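Local coordinates for molybdenum ABC transporter, periplasmic molybdenum-binding protein (Vibrio cholerae, PDB 4RXL) that binds tungstate in a pocket of its own fold and probably delivers molybdate or tungstate to an ABC transporter as its periplasmic solute-binding component, at residues 86-91 and 99-104; 105-110 and 165-170. All blocks are in the same frame, centred on the assembly; numbering follows the deposited sequence.

Contact 1. Residues 86-91 and 99-104; sequences LVLIRP and FELQDA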
loop_
_atom_site.group_PDB
_atom_site.type_symbol
_atom_site.label_atom_id
_atom_site.label_comp_id
_atom_site.label_asym_id
_atom_site.label_seq_id
_atom_site.Cartn_x
_atom_site.Cartn_y
_atom_site.Cartn_z
ATOM N N LEU A 86 -5.396 -3.470 7.087
ATOM C CA LEU A 86 -4.220 -4.339 7.121
ATOM C C LEU A 86 -4.629 -5.759 7.551
ATOM O O LEU A 86 -5.435 -5.932 8.481
ATOM C CB LEU A 86 -3.217 -3.776 8.122
ATOM C CG LEU A 86 -1.741 -4.147 7.980
ATOM C CD1 LEU A 86 -1.136 -3.412 6.809
ATOM C CD2 LEU A 86 -1.005 -3.793 9.256
ATOM N N VAL A 87 -4.077 -6.750 6.848
ATOM C CA VAL A 87 -4.406 -8.139 7.085
ATOM C C VAL A 87 -3.186 -9.041 7.181
ATOM O O VAL A 87 -2.087 -8.722 6.715
ATOM C CB VAL A 87 -5.365 -8.681 6.008
ATOM C CG1 VAL A 87 -6.668 -7.884 6.031
ATOM C CG2 VAL A 87 -4.742 -8.635 4.625
ATOM N N LEU A 88 -3.431 -10.164 7.846
ATOM C CA LEU A 88 -2.493 -11.242 7.958
ATOM C C LEU A 88 -2.955 -12.294 6.973
ATOM O O LEU A 88 -4.109 -12.759 7.024
ATOM C CB LEU A 88 -2.503 -11.790 9.374
ATOM C CG LEU A 88 -1.505 -12.912 9.691
ATOM C CD1 LEU A 88 -0.063 -12.430 9.548
ATOM C CD2 LEU A 88 -1.792 -13.388 11.090
ATOM N N ILE A 89 -2.048 -12.689 6.091
ATOM C CA ILE A 89 -2.324 -13.708 5.077
ATOM C C ILE A 89 -1.422 -14.933 5.186
ATOM O O ILE A 89 -0.345 -14.882 5.770
ATOM C CB ILE A 89 -2.233 -13.137 3.642
ATOM C CG1 ILE A 89 -0.882 -12.471 3.358
ATOM C CG2 ILE A 89 -3.288 -12.078 3.389
ATOM C CD1 ILE A 89 -0.587 -12.345 1.885
ATOM N N ARG A 90 -1.902 -16.016 4.585
ATOM C CA ARG A 90 -1.195 -17.290 4.468
ATOM C C ARG A 90 -1.357 -17.754 3.016
ATOM O O ARG A 90 -2.287 -17.304 2.336
ATOM C CB ARG A 90 -1.839 -18.340 5.399
ATOM C CG ARG A 90 -3.268 -18.713 5.026
ATOM C CD ARG A 90 -3.791 -19.848 5.886
ATOM N NE ARG A 90 -5.185 -20.200 5.596
ATOM C CZ ARG A 90 -5.595 -21.018 4.622
ATOM N NH1 ARG A 90 -4.732 -21.582 3.782
ATOM N NH2 ARG A 90 -6.893 -21.274 4.484
ATOM N N PRO A 91 -0.478 -18.661 2.536
ATOM C CA PRO A 91 -0.721 -19.267 1.228
ATOM C C PRO A 91 -1.942 -20.156 1.326
ATOM O O PRO A 91 -2.103 -20.842 2.338
ATOM C CB PRO A 91 0.537 -20.102 0.953
ATOM C CG PRO A 91 1.501 -19.790 2.041
ATOM C CD PRO A 91 0.749 -19.153 3.169
ATOM N N PHE A 99 -5.126 -17.494 15.500
ATOM C CA PHE A 99 -4.588 -17.600 16.837
ATOM C C PHE A 99 -4.622 -16.240 17.501
ATOM O O PHE A 99 -4.971 -15.239 16.874
ATOM C CB PHE A 99 -3.153 -18.136 16.781
ATOM C CG PHE A 99 -2.243 -17.369 15.846
ATOM C CD1 PHE A 99 -1.558 -16.240 16.284
ATOM C CD2 PHE A 99 -2.062 -17.784 14.538
ATOM C CE1 PHE A 99 -0.725 -15.538 15.437
ATOM C CE2 PHE A 99 -1.228 -17.084 13.689
ATOM C CZ PHE A 99 -0.566 -15.959 14.139
ATOM N N GLU A 100 -4.261 -16.219 18.780
ATOM C CA GLU A 100 -4.165 -14.983 19.534
ATOM C C GLU A 100 -2.961 -14.203 19.039
ATOM O O GLU A 100 -1.823 -14.617 19.254
ATOM C CB GLU A 100 -4.042 -15.269 21.041
ATOM C CG GLU A 100 -5.358 -15.656 21.696
ATOM C CD GLU A 100 -5.288 -15.678 23.212
ATOM O OE1 GLU A 100 -4.170 -15.638 23.774
ATOM O OE2 GLU A 100 -6.363 -15.737 23.844
ATOM N N LEU A 101 -3.217 -13.066 18.407
ATOM C CA LEU A 101 -2.148 -12.212 17.888
ATOM C C LEU A 101 -1.155 -11.784 18.974
ATOM O O LEU A 101 -0.004 -11.487 18.673
ATOM C CB LEU A 101 -2.731 -10.977 17.192
ATOM C CG LEU A 101 -3.490 -11.224 15.879
ATOM C CD1 LEU A 101 -4.319 -10.015 15.451
ATOM C CD2 LEU A 101 -2.556 -11.597 14.741
ATOM N N GLN A 102 -1.586 -11.768 20.237
ATOM C CA GLN A 102 -0.706 -11.350 21.326
ATOM C C GLN A 102 0.066 -12.527 21.912
ATOM O O GLN A 102 0.882 -12.335 22.818
ATOM C CB GLN A 102 -1.459 -10.585 22.439
ATOM C CG GLN A 102 -2.832 -11.115 22.823
ATOM C CD GLN A 102 -3.938 -10.505 21.983
ATOM O OE1 GLN A 102 -4.085 -9.283 21.933
ATOM N NE2 GLN A 102 -4.714 -11.351 21.308
ATOM N N ASP A 103 -0.193 -13.720 21.371
ATOM C CA ASP A 103 0.452 -14.979 21.785
ATOM C C ASP A 103 1.683 -15.206 20.897
ATOM O O ASP A 103 1.606 -15.799 19.818
ATOM C CB ASP A 103 -0.562 -16.139 21.655
ATOM C CG ASP A 103 -0.032 -17.482 22.163
ATOM O OD1 ASP A 103 1.085 -17.546 22.723
ATOM O OD2 ASP A 103 -0.761 -18.487 21.992
ATOM N N ALA A 104 2.819 -14.712 21.366
ATOM C CA ALA A 104 4.068 -14.793 20.623
ATOM C C ALA A 104 4.402 -16.217 20.223
ATOM O O ALA A 104 4.989 -16.435 19.169
ATOM C CB ALA A 104 5.203 -14.210 21.450
#

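Contact 2. Residues 105-110 and 165-170; sequences AAWQTA and SPLGIV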
loop_
_atom_site.group_PDB
_atom_site.type_symbol
_atom_site.label_atom_id
_atom_site.label_comp_id
_atom_site.label_asym_id
_atom_site.label_seq_id
_atom_site.Cartn_x
_atom_site.Cartn_y
_atom_site.Cartn_z
ATOM N N ALA A 105 4.040 -17.177 21.070
ATOM C CA ALA A 105 4.297 -18.590 20.795
ATOM C C ALA A 105 3.458 -19.130 19.638
ATOM O O ALA A 105 3.901 -20.016 18.914
ATOM C CB ALA A 105 4.058 -19.424 22.046
ATOM N N ALA A 106 2.250 -18.602 19.459
ATOM C CA ALA A 106 1.407 -19.031 18.349
ATOM C C ALA A 106 1.950 -18.491 17.016
ATOM O O ALA A 106 1.788 -19.137 15.979
ATOM C CB ALA A 106 -0.025 -18.576 18.562
ATOM N N TRP A 107 2.571 -17.310 17.046
ATOM C CA TRP A 107 3.277 -16.778 15.870
ATOM C C TRP A 107 4.462 -17.674 15.504
ATOM O O TRP A 107 4.660 -17.987 14.345
ATOM C CB TRP A 107 3.802 -15.364 16.107
ATOM C CG TRP A 107 2.807 -14.286 16.042
ATOM C CD1 TRP A 107 2.088 -13.785 17.073
ATOM C CD2 TRP A 107 2.445 -13.523 14.890
ATOM N NE1 TRP A 107 1.273 -12.760 16.638
ATOM C CE2 TRP A 107 1.467 -12.587 15.298
ATOM C CE3 TRP A 107 2.826 -13.552 13.536
ATOM C CZ2 TRP A 107 0.893 -11.659 14.416
ATOM C CZ3 TRP A 107 2.238 -12.628 12.653
ATOM C CH2 TRP A 107 1.278 -11.707 13.101
ATOM N N GLN A 108 5.237 -18.115 16.489
ATOM C CA GLN A 108 6.435 -18.890 16.185
ATOM C C GLN A 108 6.086 -20.298 15.696
ATOM O O GLN A 108 6.837 -20.887 14.926
ATOM C CB GLN A 108 7.393 -18.911 17.387
ATOM C CG GLN A 108 7.673 -17.517 17.964
ATOM C CD GLN A 108 9.149 -17.200 18.160
ATOM O OE1 GLN A 108 9.964 -17.341 17.242
ATOM N NE2 GLN A 108 9.494 -16.729 19.356
ATOM N N THR A 109 4.943 -20.821 16.131
ATOM C CA THR A 109 4.412 -22.099 15.651
ATOM C C THR A 109 3.943 -22.046 14.195
ATOM O O THR A 109 4.228 -22.961 13.424
ATOM C CB THR A 109 3.242 -22.581 16.535
ATOM O OG1 THR A 109 3.732 -22.920 17.838
ATOM C CG2 THR A 109 2.559 -23.811 15.936
ATOM N N ALA A 110 3.201 -21.005 13.838
ATOM C CA ALA A 110 2.767 -20.805 12.465
ATOM C C ALA A 110 3.929 -20.544 11.510
ATOM O O ALA A 110 3.903 -20.979 10.389
ATOM C CB ALA A 110 1.777 -19.657 12.391
ATOM N N SER A 165 6.966 -17.790 2.433
ATOM C CA SER A 165 6.543 -17.364 3.758
ATOM C C SER A 165 5.151 -17.941 4.051
ATOM O O SER A 165 4.247 -17.836 3.227
ATOM C CB SER A 165 6.489 -15.838 3.843
ATOM O OG SER A 165 7.780 -15.252 3.911
ATOM N N PRO A 166 4.965 -18.541 5.238
ATOM C CA PRO A 166 3.662 -19.069 5.620
ATOM C C PRO A 166 2.733 -18.030 6.179
ATOM O O PRO A 166 1.557 -18.293 6.277
ATOM C CB PRO A 166 4.016 -20.121 6.684
ATOM C CG PRO A 166 5.259 -19.595 7.309
ATOM C CD PRO A 166 6.007 -18.888 6.221
ATOM N N LEU A 167 3.251 -16.855 6.523
ATOM C CA LEU A 167 2.421 -15.711 6.881
ATOM C C LEU A 167 3.046 -14.451 6.295
ATOM O O LEU A 167 4.276 -14.348 6.159
ATOM C CB LEU A 167 2.305 -15.540 8.394
ATOM C CG LEU A 167 1.608 -16.650 9.171
ATOM C CD1 LEU A 167 1.823 -16.455 10.668
ATOM C CD2 LEU A 167 0.123 -16.719 8.829
ATOM N N GLY A 168 2.199 -13.485 5.969
ATOM C CA GLY A 168 2.648 -12.174 5.599
ATOM C C GLY A 168 1.639 -11.132 6.002
ATOM O O GLY A 168 0.481 -11.448 6.308
ATOM N N ILE A 169 2.088 -9.886 6.005
ATOM C CA ILE A 169 1.232 -8.758 6.341
ATOM C C ILE A 169 1.134 -7.828 5.129
ATOM O O ILE A 169 2.103 -7.255 4.692
ATOM C CB ILE A 169 1.702 -8.017 7.607
ATOM C CG1 ILE A 169 1.628 -8.947 8.810
ATOM C CG2 ILE A 169 0.817 -6.791 7.847
ATOM C CD1 ILE A 169 2.344 -8.412 10.033
ATOM N N VAL A 170 -0.079 -7.693 4.601
ATOM C CA VAL A 170 -0.342 -6.920 3.430
ATOM C C VAL A 170 -1.625 -6.119 3.655
ATOM O O VAL A 170 -2.252 -6.200 4.723
ATOM C CB VAL A 170 -0.434 -7.780 2.147
ATOM C CG1 VAL A 170 0.862 -8.522 1.875
ATOM C CG2 VAL A 170 -1.604 -8.738 2.230
#

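Contact 1. Residues 86-91 and 99-104
Leu88 and Leu101 meet through one methyl each, and their first torsions set this up. In Leu88, CG stands trans to the backbone N (chi1 -177°), which puts CD2 beside Leu101 and Phe99. In Leu101, CG is turned to the opposite side from its carbonyl carbon (chi1 -68°), and CD2 faces the strand. Leu88 CD2 then lies 4.1 Å from Leu101 CD2. The two side chains run past each other in opposite senses.

The same methyl of Leu88 also meets Phe99. Leu88 CD2 is 4.2 Å from Phe99 CZ, the far end of the ring. It approaches obliquely, and the two side chains cross at roughly a right angle. The contact is small and apolar, burying 79 Å² in all.

Strand 78-91 belongs to the mixed sheet of this periplasmic binding protein fold. Segment 99-104 is the last part of the loop between strand 78-91 and helix 104-111, ending on the first helical residue, Ala104. A type I turn runs from Glu100 to Asp103, closed by Asp103 N to Glu100 O at 2.8 Å. Asp103 is the N-cap of the helix, and its OD1 makes a weak bond to Ala105 N. Trp107 joins the apolar group from that helix, edge-to-face with Phe99. On the sheet side, Leu88 also rests on Ile169 of strand 168-171 and on Phe187.

Contact 2. Residues 105-110 and 165-170
In this periplasmic binding protein fold, the contact packs helix 104-111 against Pro166 and Leu167, which lead into strand 168-171 of the mixed sheet. The two segments bury 208 Å² together, and none of the tungstate-pocket residues takes part.

Leu167 meets the helix through CD1, with Ala110 and Trp107 as its partners. Its CG is trans to its own carbonyl carbon (chi1 -64°), which sets CD1 against both of them. Leu167 CD1 sits 3.6 Å from Ala110 CB, a close methyl-to-methyl approach. Ala110 offers only a methyl here, consistent with the short distance. The same Leu167 CD1 lies 4.2 Å from Trp107 CE3, on the six-membered ring of the indole, and comes in obliquely. One leucine methyl thus meets both Trp107 and Ala110, three residues apart on the helix.

Pro166 adds a second touch next to Ala110. Pro166 CG is 3.6 Å from Ala110 O. The CA atoms of Ala110 and Pro166 are 7.1 Å apart, the nearest backbone pair here.

Within the helix, Ala105 O accepts two bonds. Thr109 N reaches it at 3.1 Å as the regular helical bond. Thr109 OG1 also donates to Ala105 O at 3.1 Å, from the other face of the carbonyl plane.

Trp107 NE1 is hydrogen-bonded to Leu101 O, which ties the polar edge of the indole to the loop before the helix. Leu116 of strand 116-119 touches Trp107, Leu167 and Ile169. Leu134 of helix 125-137 packs on Trp107 and Ile169, and Leu88 of strand 78-91 meets the same two side chains.

The centres of the two contacts are about 6 Å apart. Along the chain, both segments of contact 1 precede those of contact 2. Segment 99-104 runs directly into 105-110, so the loop and its helix form one continuous piece. Strands 78-91 and 168-171, which carry the other two segments, are antiparallel neighbours in the mixed sheet. Ile89 N lies 2.8 Å from Gly168 O there, a probable hydrogen bond. The loop packs on Leu88 of one strand, and the helix packs on the residues entering its neighbour. Strand 168-171 runs on to Tyr171 of the tungstate pocket, but none of the residues touching in either contact lines that pocket.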